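Local coordinates for protein endoribonuclease ToxN (Bacillus thuringiensis, PDB 4ATO) that cuts RNA at A-rich sequences as the toxic endoribonuclease of a type III toxin-antitoxin system and is inhibited by the antitoxin RNA ToxI, at residues E97-I100 and A101-T104; K134-K137 and D138-Q142. One frame throughout, in Å; residues are numbered along the deposited sequence.

Overall arrangement
From the N terminus the chain first builds most of an antiparallel sheet, whose last strand, 95-97, lies beside strand 9-12. Contact 1 follows at once: residues 97-104 leave that edge strand, turn through an N-cap and enter helix 100-106, holding a uridine of the RNA on the way. Helix 108-139 comes next and connects the two sites: Ile-98 and Ile-100 of contact 1 pack near its start, on Met-114, Leu-115 and Tyr-118, and contact 2 spans its C-terminal end and the first residues of the loop to helix 147-155. Each contact joins neighbouring residues and closes no long loop. Contacts 1 and 2 stand in series, neither nested nor crossed, their centres 34 Å apart.

Contact 1 (E97-I100 and A101-T104); sequences EIDI and AEKT. With nucleotides of chain B.
Lys-103 N donates to Asp-99 O at 2.9 Å, with an N-H...O angle of 170°, closing the first turn of helix 100-106 just after strand 95-97. Asp-99 is the N-cap of this helix. Its CG lies anti to the backbone N (chi1 -175°), which carries the carboxylate round to the start of the helix, where OD1 accepts two weak bonds, from Ala-101 N and from Glu-102 N. A water links Asp-99 OD1, Ala-101 N and O2 of U10 of chain B, so the helix start and the RNA base share one solvent bridge.

The base is also held by the backbone. U10 N3 of chain B donates to Ile-98 O at 2.7 Å, and Ile-100 N donates to U10 O2 of chain B at 3.0 Å; both bonds are nearly straight, and together the two backbone groups hold N3-H and O2 of the uracil, consistent with some selection for this base. Ile-100 lays CG1 and CD1 over one face of the uracil, CG1 lying 3.5 Å from C2 of U10 of chain B, while elsewhere its side chain touches Phe-9, Leu-115 and Tyr-118.

Ile-98 CG2 meets Lys-103 CG at 3.8 Å, the two side chains crossing at about a right angle. Glu-102 CB packs on the Asp-99 carboxylate, 3.6 Å from Asp-99 CG. The planes of the two carboxylates are inclined by 63°, with Asp-99 OD2 3.9 Å from Glu-102 OE1, and the two groups probably repel each other. Thr-104 turns OG1 back beside its own backbone N; this brings OG1 to 2.8 Å from Ile-100 O, which also takes the helical bond from Thr-104 N, the two donors arriving from opposite faces of the carbonyl plane.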
# COMPACT_ATOMS: atom_id res chain seq x y z
N GLU A 97 11.43 23.61 -24.99
CA GLU A 97 10.51 22.65 -24.40
C GLU A 97 9.96 21.73 -25.49
O GLU A 97 9.67 22.18 -26.59
CB GLU A 97 9.39 23.42 -23.69
CG GLU A 97 8.10 22.65 -23.49
CD GLU A 97 8.05 21.91 -22.17
OE1 GLU A 97 8.52 20.75 -22.13
OE2 GLU A 97 7.55 22.49 -21.18
N ILE A 98 9.82 20.45 -25.18
CA ILE A 98 9.24 19.51 -26.14
C ILE A 98 7.74 19.32 -25.95
O ILE A 98 7.27 18.96 -24.87
CB ILE A 98 9.92 18.13 -26.07
CG1 ILE A 98 11.36 18.23 -26.57
CG2 ILE A 98 9.15 17.12 -26.91
CD1 ILE A 98 12.13 16.94 -26.40
N ASP A 99 6.99 19.58 -27.02
CA ASP A 99 5.55 19.38 -27.04
C ASP A 99 5.30 17.98 -27.59
O ASP A 99 5.41 17.75 -28.79
CB ASP A 99 4.91 20.44 -27.95
CG ASP A 99 3.39 20.39 -27.96
OD1 ASP A 99 2.79 19.40 -27.49
OD2 ASP A 99 2.78 21.35 -28.46
N ILE A 100 4.96 17.05 -26.70
CA ILE A 100 4.80 15.65 -27.09
C ILE A 100 3.69 15.45 -28.12
O ILE A 100 3.82 14.64 -29.04
CB ILE A 100 4.61 14.75 -25.83
CG1 ILE A 100 5.87 14.80 -24.95
CG2 ILE A 100 4.25 13.31 -26.23
CD1 ILE A 100 5.86 13.89 -23.73
N ALA A 101 2.61 16.22 -27.98
CA ALA A 101 1.50 16.18 -28.94
C ALA A 101 1.96 16.61 -30.33
O ALA A 101 1.60 16.00 -31.34
CB ALA A 101 0.36 17.06 -28.47
N GLU A 102 2.77 17.66 -30.36
CA GLU A 102 3.36 18.12 -31.61
C GLU A 102 4.28 17.06 -32.22
O GLU A 102 4.15 16.71 -33.39
CB GLU A 102 4.13 19.42 -31.36
CG GLU A 102 5.04 19.84 -32.50
CD GLU A 102 5.71 21.19 -32.24
OE1 GLU A 102 5.18 21.96 -31.41
OE2 GLU A 102 6.75 21.47 -32.86
N LYS A 103 5.20 16.54 -31.41
CA LYS A 103 6.14 15.52 -31.88
C LYS A 103 5.40 14.28 -32.36
O LYS A 103 5.84 13.61 -33.30
CB LYS A 103 7.13 15.13 -30.77
CG LYS A 103 8.16 16.20 -30.46
CD LYS A 103 9.41 16.08 -31.34
CE LYS A 103 10.37 17.25 -31.09
NZ LYS A 103 11.81 16.89 -31.24
N THR A 104 4.28 13.97 -31.72
CA THR A 104 3.48 12.81 -32.11
C THR A 104 2.81 13.03 -33.47
O THR A 104 2.64 12.09 -34.25
CB THR A 104 2.46 12.43 -31.03
OG1 THR A 104 3.15 12.07 -29.83
CG2 THR A 104 1.60 11.25 -31.48
P U B 10 -0.06 15.90 -16.58
OP1 U B 10 1.11 15.16 -16.02
OP2 U B 10 -0.37 17.24 -16.03
O5' U B 10 0.04 15.98 -18.15
C5' U B 10 1.11 16.68 -18.78
C4' U B 10 0.86 16.87 -20.25
O4' U B 10 1.99 17.58 -20.84
C3' U B 10 0.70 15.59 -21.07
O3' U B 10 -0.16 15.84 -22.19
C2' U B 10 2.12 15.35 -21.57
O2' U B 10 2.20 14.54 -22.71
C1' U B 10 2.57 16.78 -21.85
N1 U B 10 4.03 16.98 -21.79
C2 U B 10 4.65 17.45 -22.93
O2 U B 10 4.06 17.68 -23.96
N3 U B 10 6.01 17.65 -22.82
C4 U B 10 6.78 17.41 -21.70
O4 U B 10 8.00 17.62 -21.77
C5 U B 10 6.06 16.93 -20.56
C6 U B 10 4.74 16.74 -20.63
O HOH W 1 1.47 18.19 -25.75

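Contact 2 (K134-K137 and D138-Q142); sequences KVYK and DVTVQ
Tyr-136 and Thr-140 make the tight part of this contact, one helical turn apart. Thr-140 CG2 sits over one face of the Tyr-136 ring, 4.0 Å from its centroid and only 11° off the ring normal, a CH-pi contact by both measures. The same threonine holds the backbone: Tyr-136 O accepts from Thr-140 OG1 at 2.9 Å and from Thr-140 N at 3.1 Å, the two donors coming from opposite faces of the carbonyl plane. With chi1 at 68°, OG1 lies between the backbone N and the carbonyl carbon while CG2 turns to the ring, so one rotamer serves both contacts. The phenol end is fixed further off, where Tyr-136 OH is hydrogen-bonded to Glu-163 and Asn-47.

These bonds mark the C-terminal end of helix 108-139. Val-139 N still donates to Val-135 O at 2.8 Å in regular helical fashion, whereas Thr-140 is the first residue to leave helical phi/psi, and its second backbone bond, to Lys-137 O, is weak. Just beyond, Val-141 CG1 comes to 3.2 Å from Lys-137 O. Val-135 and Val-139 face inward, both touching Cys-156 and Phe-159, although their CG2 atoms approach each other only to 4.4 Å. Two polar ends are tethered outside the turn: Lys-134 NZ forms a salt bridge with a phosphate of the bound RNA, and Asp-138 OD1 is hydrogen-bonded to Gln-149 NE2 of helix 147-155.

The solvent side is looser. Lys-137 is exposed there, and past the helix end Gln-142 is both exposed and poorly ordered.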
# COMPACT_ATOMS: atom_id res chain seq x y z
N LYS A 134 22.52 13.43 -4.64
CA LYS A 134 23.62 12.63 -4.09
C LYS A 134 24.87 12.77 -4.94
O LYS A 134 25.96 13.00 -4.40
CB LYS A 134 23.24 11.15 -3.95
CG LYS A 134 22.26 10.86 -2.82
CD LYS A 134 21.92 9.37 -2.76
CE LYS A 134 20.71 9.10 -1.86
NZ LYS A 134 20.82 9.67 -0.49
N VAL A 135 24.74 12.64 -6.27
CA VAL A 135 25.96 12.71 -7.07
C VAL A 135 26.55 14.11 -7.20
O VAL A 135 27.76 14.28 -7.16
CB VAL A 135 25.90 11.96 -8.44
CG1 VAL A 135 24.68 11.08 -8.54
CG2 VAL A 135 26.03 12.91 -9.63
N TYR A 136 25.69 15.12 -7.33
CA TYR A 136 26.17 16.49 -7.39
C TYR A 136 26.99 16.83 -6.14
O TYR A 136 28.06 17.41 -6.23
CB TYR A 136 25.02 17.49 -7.52
CG TYR A 136 25.50 18.92 -7.63
CD1 TYR A 136 25.78 19.48 -8.87
CD2 TYR A 136 25.66 19.72 -6.50
CE1 TYR A 136 26.21 20.77 -8.99
CE2 TYR A 136 26.11 21.03 -6.61
CZ TYR A 136 26.38 21.55 -7.87
OH TYR A 136 26.81 22.85 -8.02
N LYS A 137 26.46 16.45 -4.98
CA LYS A 137 27.15 16.68 -3.72
C LYS A 137 28.52 16.00 -3.73
O LYS A 137 29.54 16.64 -3.44
CB LYS A 137 26.33 16.15 -2.55
CG LYS A 137 26.05 17.17 -1.45
CD LYS A 137 25.10 18.27 -1.93
CE LYS A 137 24.75 19.26 -0.82
NZ LYS A 137 25.94 20.03 -0.34
N ASP A 138 28.55 14.72 -4.07
CA ASP A 138 29.80 13.96 -4.03
C ASP A 138 30.82 14.39 -5.08
O ASP A 138 32.03 14.35 -4.82
CB ASP A 138 29.53 12.46 -4.13
CG ASP A 138 29.40 11.81 -2.77
OD1 ASP A 138 29.66 12.50 -1.76
OD2 ASP A 138 29.06 10.62 -2.71
N VAL A 139 30.36 14.79 -6.25
CA VAL A 139 31.29 15.21 -7.30
C VAL A 139 31.95 16.53 -6.91
O VAL A 139 33.14 16.74 -7.18
CB VAL A 139 30.60 15.30 -8.68
CG1 VAL A 139 31.44 16.11 -9.67
CG2 VAL A 139 30.35 13.90 -9.24
N THR A 140 31.19 17.40 -6.25
CA THR A 140 31.66 18.74 -5.90
C THR A 140 32.28 18.86 -4.51
O THR A 140 32.45 19.97 -4.01
CB THR A 140 30.51 19.78 -6.00
OG1 THR A 140 29.54 19.53 -4.97
CG2 THR A 140 29.84 19.75 -7.36
N VAL A 141 32.58 17.75 -3.86
CA VAL A 141 33.19 17.85 -2.55
C VAL A 141 34.62 18.26 -2.75
O VAL A 141 35.14 18.20 -3.84
CB VAL A 141 33.25 16.53 -1.78
CG1 VAL A 141 31.89 16.04 -1.38
CG2 VAL A 141 34.04 15.49 -2.54
N GLN A 142 35.24 18.66 -1.66
CA GLN A 142 36.68 18.74 -1.58
C GLN A 142 37.10 18.50 -0.15
O GLN A 142 36.31 18.62 0.76
CB GLN A 142 37.20 20.06 -2.11
CG GLN A 142 36.33 21.26 -1.84
CD GLN A 142 36.91 22.52 -2.43
OE1 GLN A 142 37.78 23.16 -1.85
NE2 GLN A 142 36.44 22.88 -3.62